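Local atomic coordinates of phosphotriesterase homology protein (Escherichia coli, PDB entry 1BF6), a protein that hydrolyses phosphorylated glyceryl acetates, and also aromatic acetates and propionates, as a zinc-dependent member of the phosphotriesterase family that binds two zinc ions per subunit. Residues Y216-E219 against K220-A223; F273-A276 against D277-M281; M281-E284 against N285-F289. All blocks are in the same frame, centred on the assembly; numbering follows the deposited sequence.

Contact 1: Y216-E219 against K220-A223; sequences YPDE and KRIA
Pro217, the N-cap of helix 218-230, offers its O to two backbone amides, Arg221 N at 3.2 Å and Lys220 N at 2.9 Å, while Asp218 O and Glu219 O continue the helical pattern to Ile222 N and Ala223 N. The Arg221 side chain runs back alongside Tyr216; extended from CG to NE, it brings NH1 within 2.7 Å of Tyr216 O and 2.9 Å of Asp218 OD1. The latter pair is a salt bridge, but both hydrogen bonds are weak, bent to 129° and 120°. Gly211 N also holds Asp218 OD1; Arg221 NE forms a salt bridge with Asp187 and NH2 a hydrogen bond with Thr209 OG1. With Tyr216 CG anti to the backbone N (chi1 -170°), ring atom CD2 lies over one guanidinium face, the two planes nearly perpendicular. Lys220 CB approaches Tyr216 OH at 3.4 Å, a hydroxyl hydrogen-bonded to Asp190. A leucine in place of Arg221 would probably leave the carboxylates of Asp218 and Asp187 without this cation and Tyr216 freer to shift. Ile222 packs on Phe264 and Gln267 of helix 259-270, and helix 218-230 forms the crossover between strands 204-207 and 237-239.

Contact 2: F273-A276 against D277-M281; sequences FSQA and DVDVM
Ser274 and Asp277 close a capping box at the start of helix 275-289, each side chain meeting the other residue's backbone. Ser274 OG takes the amide of Asp277 N at 3.0 Å, and Ser274 N gives its hydrogen to Asp277 OD2 at 3.1 Å. Both bonds are fairly straight, although the carboxylate oxygen is met from above its plane rather than within it. Ser274 OG can turn to the helix because it stands between its own backbone N and carbonyl carbon (chi1 73°).

One residue further, a second polar link spans the turn: Gln275 NE2 donates to Asp279 OD1 at 3.0 Å. The acceptor lies in the amide plane of Gln275, yet the bond reaches the carboxylate from 42° above its plane. A bend at chi2 (57°) folds the glutamine back to this position, where NE2 also rests 3.6 Å from Val278 CG1.

The apolar side is carried by Phe273, just before the cap. Met281 CE comes to the ring edge, 3.5 Å from Phe273 CE2, and Phe273 CD2 lies 3.7 Å from Asp277 CB. Phe273 CB and Val278 CG2 approach at 4.5 Å, a loose contact between the positions joined by a hydrophobic staple.

In the next shell, His226 meets the Phe273 ring edge-to-face, and Leu268 of helix 259-270 packs on both Phe273 and Met281. Arg229 makes a salt bridge to Asp277 OD2, Arg269 holds Gln275 OE1, and Tyr7 OH hydrogen-bonds to OD1 of Asp279, a residue of the beta-D-glucose site. The chemistry is that of a helix start: Ser274 OG satisfies an amide with no earlier turn to serve it, and the negative charge of Asp277 probably gains from both the helix N-terminus and Arg229.

Contact 3: M281-E284 against N285-F289; sequences MLRE and NPSQF
Pro286 sets its ring against the carbonyls of the preceding turn, at a kink in helix 275-289, the C-terminal helix of this TIM-barrel protein. The turn at Met281-Glu284 is of the wider pi type, and the proline nitrogen, which has no hydrogen, makes no bond back to it. Phe289, which takes no part in the turn contact, makes a cation-pi contact with Arg180 of the beta-D-glucose site.

Van der Waals contacts mark the kink. Pro286 CD lies 3.2 Å from Met281 O and 3.4 Å from Arg283 O, so CD stands where an amide hydrogen would otherwise point, and Pro286 CG reaches Leu282 O at 3.6 Å. Pro286 also packs on Met238 of strand 237-239 and Thr8 of strand 7-12, the last and first strands of the barrel.

Among polar side chains, Asn285 keeps its CG beside the backbone N (chi1 -71°), with ND2 passing Met281 CA at 3.9 Å; that amide nitrogen donates to Val237 O and Leu234 O, fastening the helix to strand 237-239 and the loop before it. Arg283, also of the beta-D-glucose site, has a long, weak ion pair with Asp279.

Hydrogen bonds resume after the proline. Gln288 N meets Glu284 O at 3.0 Å, while Gln288 CG rests 3.2 Å from the same oxygen. Arg283 O is gripped twice by one residue: Ser287 OG at 2.8 Å and Ser287 N at 3.2 Å arrive from opposite faces of its carbonyl plane.

Overall arrangement
Contacts 2 and 3 are successive parts of helix 275-289: they share Met281, and their centres lie about 11 Å apart. Probable backbone bonds from Glu284 N to Asp279 O (3.0 Å) and from Asn285 N to Val280 O (2.8 Å), five residues apart as in a pi-type turn, join them. Each contributes a residue to the beta-D-glucose site, Asp279 from contact 2 and Arg283 from contact 3. Contact 1 opens a different helix, its centre about 17 Å from that of contact 2 and 22 Å from that of contact 3, touching neither. It lies near the metal centre: the Arg221 side chain is about 8 Å from that of zinc ligand His185 and about 12 Å from a zinc ion.

Contact 1: Y216-E219 against K220-A223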
ATOM      1  N   TYR A 216      -9.897   5.142 -13.535  1.00 15.23           N
ATOM      2  CA  TYR A 216     -11.001   4.188 -13.443  1.00 14.34           C
ATOM      3  C   TYR A 216     -12.036   4.819 -12.503  1.00 11.42           C
ATOM      4  O   TYR A 216     -11.669   5.413 -11.490  1.00 11.33           O
ATOM      5  CB  TYR A 216     -10.448   2.888 -12.848  1.00 14.15           C
ATOM      6  CG  TYR A 216     -11.366   1.695 -12.885  1.00 13.08           C
ATOM      7  CD1 TYR A 216     -11.746   1.116 -14.092  1.00 12.31           C
ATOM      8  CD2 TYR A 216     -11.822   1.118 -11.702  1.00 10.88           C
ATOM      9  CE1 TYR A 216     -12.562  -0.018 -14.114  1.00 12.58           C
ATOM     10  CE2 TYR A 216     -12.623  -0.007 -11.715  1.00 10.45           C
ATOM     11  CZ  TYR A 216     -12.988  -0.569 -12.913  1.00  9.76           C
ATOM     12  OH  TYR A 216     -13.773  -1.697 -12.909  1.00 15.29           O
ATOM     13  N   PRO A 217     -13.335   4.694 -12.821  1.00 12.26           N
ATOM     14  CA  PRO A 217     -14.363   5.290 -11.956  1.00 11.89           C
ATOM     15  C   PRO A 217     -14.718   4.572 -10.644  1.00 11.17           C
ATOM     16  O   PRO A 217     -14.835   3.343 -10.605  1.00 11.54           O
ATOM     17  CB  PRO A 217     -15.565   5.406 -12.892  1.00 11.65           C
ATOM     18  CG  PRO A 217     -15.417   4.219 -13.785  1.00 12.82           C
ATOM     19  CD  PRO A 217     -13.929   4.136 -14.055  1.00 10.37           C
ATOM     20  N   ASP A 218     -14.898   5.356  -9.583  1.00 10.57           N
ATOM     21  CA  ASP A 218     -15.279   4.837  -8.261  1.00 12.29           C
ATOM     22  C   ASP A 218     -16.560   4.001  -8.344  1.00 13.68           C
ATOM     23  O   ASP A 218     -16.743   3.057  -7.566  1.00 13.92           O
ATOM     24  CB  ASP A 218     -15.490   5.971  -7.245  1.00 10.30           C
ATOM     25  CG  ASP A 218     -14.198   6.457  -6.605  1.00 13.07           C
ATOM     26  OD1 ASP A 218     -13.150   5.770  -6.691  1.00 11.39           O
ATOM     27  OD2 ASP A 218     -14.229   7.544  -5.991  1.00 11.08           O
ATOM     28  N   GLU A 219     -17.454   4.368  -9.263  1.00 13.58           N
ATOM     29  CA  GLU A 219     -18.704   3.635  -9.452  1.00 15.71           C
ATOM     30  C   GLU A 219     -18.412   2.177  -9.817  1.00 15.61           C
ATOM     31  O   GLU A 219     -19.126   1.260  -9.398  1.00 14.00           O
ATOM     32  CB  GLU A 219     -19.545   4.285 -10.558  1.00 19.82           C
ATOM     33  CG  GLU A 219     -20.846   3.541 -10.846  1.00 26.32           C
ATOM     34  CD  GLU A 219     -21.660   4.154 -11.986  1.00 32.04           C
ATOM     35  OE1 GLU A 219     -21.184   5.131 -12.616  1.00 34.18           O
ATOM     36  OE2 GLU A 219     -22.781   3.651 -12.255  1.00 32.83           O
ATOM     37  N   LYS A 220     -17.363   1.970 -10.608  1.00 13.92           N
ATOM     38  CA  LYS A 220     -16.973   0.628 -11.013  1.00 13.00           C
ATOM     39  C   LYS A 220     -16.219  -0.101  -9.901  1.00 11.73           C
ATOM     40  O   LYS A 220     -16.295  -1.321  -9.810  1.00 10.47           O
ATOM     41  CB  LYS A 220     -16.186   0.661 -12.314  1.00 13.43           C
ATOM     42  CG  LYS A 220     -17.044   1.056 -13.495  1.00 14.61           C
ATOM     43  CD  LYS A 220     -16.319   0.896 -14.813  1.00 17.80           C
ATOM     44  CE  LYS A 220     -17.269   1.213 -15.965  1.00 19.42           C
ATOM     45  NZ  LYS A 220     -16.676   0.905 -17.296  1.00 24.56           N
ATOM     46  N   ARG A 221     -15.513   0.648  -9.055  1.00 10.29           N
ATOM     47  CA  ARG A 221     -14.816   0.061  -7.908  1.00 11.48           C
ATOM     48  C   ARG A 221     -15.923  -0.466  -6.973  1.00 12.42           C
ATOM     49  O   ARG A 221     -15.844  -1.585  -6.455  1.00 11.92           O
ATOM     50  CB  ARG A 221     -13.972   1.112  -7.160  1.00 10.86           C
ATOM     51  CG  ARG A 221     -12.761   1.658  -7.933  1.00  9.64           C
ATOM     52  CD  ARG A 221     -11.905   2.557  -7.050  1.00  9.11           C
ATOM     53  NE  ARG A 221     -10.676   2.943  -7.745  1.00 11.56           N
ATOM     54  CZ  ARG A 221     -10.574   3.943  -8.621  1.00 12.74           C
ATOM     55  NH1 ARG A 221     -11.624   4.707  -8.912  1.00  9.54           N
ATOM     56  NH2 ARG A 221      -9.442   4.109  -9.300  1.00 11.59           N
ATOM     57  N   ILE A 222     -16.971   0.340  -6.795  1.00 10.49           N
ATOM     58  CA  ILE A 222     -18.102  -0.041  -5.947  1.00  9.94           C
ATOM     59  C   ILE A 222     -18.775  -1.310  -6.483  1.00  9.14           C
ATOM     60  O   ILE A 222     -19.070  -2.223  -5.707  1.00 10.47           O
ATOM     61  CB  ILE A 222     -19.115   1.151  -5.787  1.00  8.41           C
ATOM     62  CG1 ILE A 222     -18.545   2.160  -4.781  1.00  9.12           C
ATOM     63  CG2 ILE A 222     -20.489   0.651  -5.340  1.00  8.04           C
ATOM     64  CD1 ILE A 222     -19.289   3.485  -4.732  1.00 11.76           C
ATOM     65  N   ALA A 223     -18.948  -1.395  -7.803  1.00  9.62           N
ATOM     66  CA  ALA A 223     -19.565  -2.568  -8.428  1.00  8.82           C
ATOM     67  C   ALA A 223     -18.710  -3.824  -8.155  1.00 11.14           C
ATOM     68  O   ALA A 223     -19.255  -4.896  -7.877  1.00  8.84           O
ATOM     69  CB  ALA A 223     -19.735  -2.350  -9.912  1.00  6.58           C
TER

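Contact 2: F273-A276 against D277-M281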
ATOM      1  N   PHE A 273     -24.003  -1.550   1.290  1.00 13.11           N
ATOM      2  CA  PHE A 273     -23.095  -2.143   2.277  1.00 10.50           C
ATOM      3  C   PHE A 273     -23.451  -1.736   3.699  1.00  9.52           C
ATOM      4  O   PHE A 273     -23.663  -0.555   3.978  1.00  8.32           O
ATOM      5  CB  PHE A 273     -21.644  -1.705   2.023  1.00 12.29           C
ATOM      6  CG  PHE A 273     -20.867  -2.593   1.080  1.00 11.92           C
ATOM      7  CD1 PHE A 273     -21.363  -2.926  -0.173  1.00 11.79           C
ATOM      8  CD2 PHE A 273     -19.587  -3.035   1.433  1.00 13.61           C
ATOM      9  CE1 PHE A 273     -20.591  -3.686  -1.078  1.00 14.72           C
ATOM     10  CE2 PHE A 273     -18.809  -3.795   0.544  1.00 11.13           C
ATOM     11  CZ  PHE A 273     -19.312  -4.119  -0.714  1.00 10.83           C
ATOM     12  N   SER A 274     -23.454  -2.706   4.612  1.00  8.91           N
ATOM     13  CA  SER A 274     -23.732  -2.438   6.022  1.00  7.09           C
ATOM     14  C   SER A 274     -22.455  -1.872   6.617  1.00  7.21           C
ATOM     15  O   SER A 274     -21.377  -1.988   6.012  1.00  7.70           O
ATOM     16  CB  SER A 274     -24.117  -3.734   6.765  1.00  6.75           C
ATOM     17  OG  SER A 274     -22.996  -4.587   6.975  1.00  7.57           O
ATOM     18  N   GLN A 275     -22.557  -1.246   7.781  1.00  6.49           N
ATOM     19  CA  GLN A 275     -21.376  -0.692   8.424  1.00  7.22           C
ATOM     20  C   GLN A 275     -20.427  -1.820   8.867  1.00  8.96           C
ATOM     21  O   GLN A 275     -19.215  -1.608   8.960  1.00 11.42           O
ATOM     22  CB  GLN A 275     -21.757   0.189   9.608  1.00  6.48           C
ATOM     23  CG  GLN A 275     -20.602   0.972  10.215  1.00  9.85           C
ATOM     24  CD  GLN A 275     -19.890   1.869   9.213  1.00 11.28           C
ATOM     25  OE1 GLN A 275     -20.510   2.663   8.519  1.00 10.61           O
ATOM     26  NE2 GLN A 275     -18.578   1.736   9.137  1.00 17.43           N
ATOM     27  N   ALA A 276     -20.990  -2.999   9.133  1.00  8.34           N
ATOM     28  CA  ALA A 276     -20.205  -4.169   9.534  1.00  8.90           C
ATOM     29  C   ALA A 276     -19.356  -4.604   8.338  1.00  9.00           C
ATOM     30  O   ALA A 276     -18.199  -4.968   8.513  1.00  8.78           O
ATOM     31  CB  ALA A 276     -21.124  -5.307   9.961  1.00 10.66           C
ATOM     32  N   ASP A 277     -19.955  -4.605   7.143  1.00  9.31           N
ATOM     33  CA  ASP A 277     -19.247  -4.958   5.898  1.00 11.36           C
ATOM     34  C   ASP A 277     -18.050  -4.004   5.748  1.00 11.81           C
ATOM     35  O   ASP A 277     -16.936  -4.422   5.422  1.00 10.54           O
ATOM     36  CB  ASP A 277     -20.137  -4.766   4.656  1.00 11.75           C
ATOM     37  CG  ASP A 277     -21.240  -5.808   4.520  1.00 14.13           C
ATOM     38  OD1 ASP A 277     -21.075  -6.965   4.961  1.00 10.49           O
ATOM     39  OD2 ASP A 277     -22.287  -5.454   3.930  1.00 14.21           O
ATOM     40  N   VAL A 278     -18.302  -2.715   5.965  1.00 10.40           N
ATOM     41  CA  VAL A 278     -17.263  -1.695   5.869  1.00  9.89           C
ATOM     42  C   VAL A 278     -16.151  -1.959   6.890  1.00 11.65           C
ATOM     43  O   VAL A 278     -14.967  -1.936   6.550  1.00  9.64           O
ATOM     44  CB  VAL A 278     -17.855  -0.267   6.117  1.00  9.46           C
ATOM     45  CG1 VAL A 278     -16.735   0.781   6.222  1.00 10.79           C
ATOM     46  CG2 VAL A 278     -18.848   0.101   5.015  1.00  8.54           C
ATOM     47  N   ASP A 279     -16.539  -2.252   8.132  1.00 10.43           N
ATOM     48  CA  ASP A 279     -15.570  -2.492   9.205  1.00  9.95           C
ATOM     49  C   ASP A 279     -14.695  -3.729   8.983  1.00  8.18           C
ATOM     50  O   ASP A 279     -13.579  -3.791   9.484  1.00  6.58           O
ATOM     51  CB  ASP A 279     -16.259  -2.510  10.586  1.00 11.14           C
ATOM     52  CG  ASP A 279     -16.794  -1.127  11.000  1.00 13.66           C
ATOM     53  OD1 ASP A 279     -16.560  -0.139  10.267  1.00 12.53           O
ATOM     54  OD2 ASP A 279     -17.433  -1.017  12.072  1.00 14.27           O
ATOM     55  N   VAL A 280     -15.193  -4.694   8.218  1.00  9.68           N
ATOM     56  CA  VAL A 280     -14.404  -5.886   7.915  1.00 11.75           C
ATOM     57  C   VAL A 280     -13.187  -5.436   7.084  1.00 13.71           C
ATOM     58  O   VAL A 280     -12.040  -5.782   7.402  1.00 13.24           O
ATOM     59  CB  VAL A 280     -15.221  -6.932   7.125  1.00 11.08           C
ATOM     60  CG1 VAL A 280     -14.306  -7.989   6.516  1.00 12.55           C
ATOM     61  CG2 VAL A 280     -16.214  -7.615   8.048  1.00 11.24           C
ATOM     62  N   MET A 281     -13.438  -4.610   6.066  1.00 11.01           N
ATOM     63  CA  MET A 281     -12.359  -4.134   5.201  1.00 10.35           C
ATOM     64  C   MET A 281     -11.440  -3.113   5.859  1.00  9.55           C
ATOM     65  O   MET A 281     -10.216  -3.226   5.751  1.00  9.55           O
ATOM     66  CB  MET A 281     -12.924  -3.572   3.891  1.00  7.43           C
ATOM     67  CG  MET A 281     -13.772  -4.563   3.090  1.00  7.88           C
ATOM     68  SD  MET A 281     -14.485  -3.834   1.592  1.00 10.83           S
ATOM     69  CE  MET A 281     -15.909  -2.968   2.264  1.00  9.56           C
TER

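Contact 3: M281-E284 against N285-F289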
ATOM      1  N   MET A 281     -13.438  -4.610   6.066  1.00 11.01           N
ATOM      2  CA  MET A 281     -12.359  -4.134   5.201  1.00 10.35           C
ATOM      3  C   MET A 281     -11.440  -3.113   5.859  1.00  9.55           C
ATOM      4  O   MET A 281     -10.216  -3.226   5.751  1.00  9.55           O
ATOM      5  CB  MET A 281     -12.924  -3.572   3.891  1.00  7.43           C
ATOM      6  CG  MET A 281     -13.772  -4.563   3.090  1.00  7.88           C
ATOM      7  SD  MET A 281     -14.485  -3.834   1.592  1.00 10.83           S
ATOM      8  CE  MET A 281     -15.909  -2.968   2.264  1.00  9.56           C
ATOM      9  N   LEU A 282     -12.012  -2.151   6.585  1.00  5.99           N
ATOM     10  CA  LEU A 282     -11.224  -1.098   7.227  1.00  6.77           C
ATOM     11  C   LEU A 282     -10.585  -1.372   8.583  1.00  8.28           C
ATOM     12  O   LEU A 282      -9.589  -0.740   8.929  1.00  8.78           O
ATOM     13  CB  LEU A 282     -12.036   0.204   7.318  1.00  9.08           C
ATOM     14  CG  LEU A 282     -12.357   0.946   6.017  1.00 11.51           C
ATOM     15  CD1 LEU A 282     -13.174   2.209   6.351  1.00 11.92           C
ATOM     16  CD2 LEU A 282     -11.058   1.325   5.294  1.00 12.01           C
ATOM     17  N   ARG A 283     -11.168  -2.274   9.372  1.00 10.05           N
ATOM     18  CA  ARG A 283     -10.620  -2.560  10.690  1.00 10.68           C
ATOM     19  C   ARG A 283     -10.191  -4.010  10.894  1.00 10.11           C
ATOM     20  O   ARG A 283      -9.047  -4.265  11.273  1.00  9.44           O
ATOM     21  CB  ARG A 283     -11.612  -2.154  11.796  1.00 12.69           C
ATOM     22  CG  ARG A 283     -11.112  -2.401  13.228  1.00 16.37           C
ATOM     23  CD  ARG A 283     -12.265  -2.474  14.234  1.00 22.56           C
ATOM     24  NE  ARG A 283     -13.021  -1.225  14.248  1.00 29.93           N
ATOM     25  CZ  ARG A 283     -14.351  -1.121  14.182  1.00 32.42           C
ATOM     26  NH1 ARG A 283     -15.127  -2.201  14.109  1.00 32.01           N
ATOM     27  NH2 ARG A 283     -14.903   0.088  14.125  1.00 33.38           N
ATOM     28  N   GLU A 284     -11.097  -4.953  10.643  1.00 10.46           N
ATOM     29  CA  GLU A 284     -10.793  -6.364  10.865  1.00 12.45           C
ATOM     30  C   GLU A 284      -9.629  -6.879  10.031  1.00 11.70           C
ATOM     31  O   GLU A 284      -8.619  -7.334  10.577  1.00 10.93           O
ATOM     32  CB  GLU A 284     -12.024  -7.231  10.630  1.00 16.91           C
ATOM     33  CG  GLU A 284     -13.173  -6.927  11.578  1.00 25.28           C
ATOM     34  CD  GLU A 284     -14.252  -8.006  11.568  1.00 31.97           C
ATOM     35  OE1 GLU A 284     -13.979  -9.141  11.099  1.00 34.19           O
ATOM     36  OE2 GLU A 284     -15.375  -7.721  12.045  1.00 35.14           O
ATOM     37  N   ASN A 285      -9.762  -6.771   8.717  1.00 10.03           N
ATOM     38  CA  ASN A 285      -8.721  -7.233   7.801  1.00 10.66           C
ATOM     39  C   ASN A 285      -7.316  -6.704   8.108  1.00  9.98           C
ATOM     40  O   ASN A 285      -6.385  -7.489   8.243  1.00  9.57           O
ATOM     41  CB  ASN A 285      -9.110  -6.963   6.334  1.00 10.48           C
ATOM     42  CG  ASN A 285     -10.240  -7.852   5.855  1.00  9.30           C
ATOM     43  OD1 ASN A 285     -10.696  -8.744   6.571  1.00 11.44           O
ATOM     44  ND2 ASN A 285     -10.697  -7.615   4.638  1.00  8.10           N
ATOM     45  N   PRO A 286      -7.145  -5.375   8.241  1.00  9.71           N
ATOM     46  CA  PRO A 286      -5.818  -4.819   8.538  1.00 10.36           C
ATOM     47  C   PRO A 286      -5.241  -5.324   9.863  1.00 11.73           C
ATOM     48  O   PRO A 286      -4.042  -5.612   9.962  1.00  9.41           O
ATOM     49  CB  PRO A 286      -6.085  -3.319   8.608  1.00 11.20           C
ATOM     50  CG  PRO A 286      -7.205  -3.125   7.654  1.00 13.17           C
ATOM     51  CD  PRO A 286      -8.112  -4.291   7.971  1.00 10.98           C
ATOM     52  N   SER A 287      -6.089  -5.385  10.890  1.00 12.80           N
ATOM     53  CA  SER A 287      -5.666  -5.864  12.203  1.00 14.80           C
ATOM     54  C   SER A 287      -5.139  -7.299  12.113  1.00 13.86           C
ATOM     55  O   SER A 287      -4.171  -7.639  12.779  1.00 17.16           O
ATOM     56  CB  SER A 287      -6.828  -5.798  13.196  1.00 15.57           C
ATOM     57  OG  SER A 287      -7.239  -4.455  13.401  1.00 19.96           O
ATOM     58  N   GLN A 288      -5.761  -8.117  11.269  1.00 14.51           N
ATOM     59  CA  GLN A 288      -5.351  -9.508  11.091  1.00 16.52           C
ATOM     60  C   GLN A 288      -4.121  -9.633  10.193  1.00 17.01           C
ATOM     61  O   GLN A 288      -3.260 -10.488  10.427  1.00 17.45           O
ATOM     62  CB  GLN A 288      -6.493 -10.331  10.473  1.00 19.74           C
ATOM     63  CG  GLN A 288      -7.805 -10.304  11.262  1.00 28.13           C
ATOM     64  CD  GLN A 288      -8.977 -10.969  10.530  1.00 33.69           C
ATOM     65  OE1 GLN A 288      -8.944 -11.173   9.309  1.00 38.92           O
ATOM     66  NE2 GLN A 288     -10.030 -11.293  11.281  1.00 36.74           N
ATOM     67  N   PHE A 289      -4.009  -8.747   9.202  1.00 12.22           N
ATOM     68  CA  PHE A 289      -2.915  -8.810   8.233  1.00 11.83           C
ATOM     69  C   PHE A 289      -1.607  -8.118   8.592  1.00 12.27           C
ATOM     70  O   PHE A 289      -0.532  -8.720   8.473  1.00 11.14           O
ATOM     71  CB  PHE A 289      -3.411  -8.313   6.864  1.00  9.37           C
ATOM     72  CG  PHE A 289      -2.406  -8.464   5.752  1.00  8.62           C
ATOM     73  CD1 PHE A 289      -1.462  -7.461   5.499  1.00  9.10           C
ATOM     74  CD2 PHE A 289      -2.404  -9.605   4.960  1.00  8.24           C
ATOM     75  CE1 PHE A 289      -0.526  -7.600   4.467  1.00  9.06           C
ATOM     76  CE2 PHE A 289      -1.470  -9.758   3.919  1.00  9.03           C
ATOM     77  CZ  PHE A 289      -0.532  -8.750   3.676  1.00  8.77           C
TER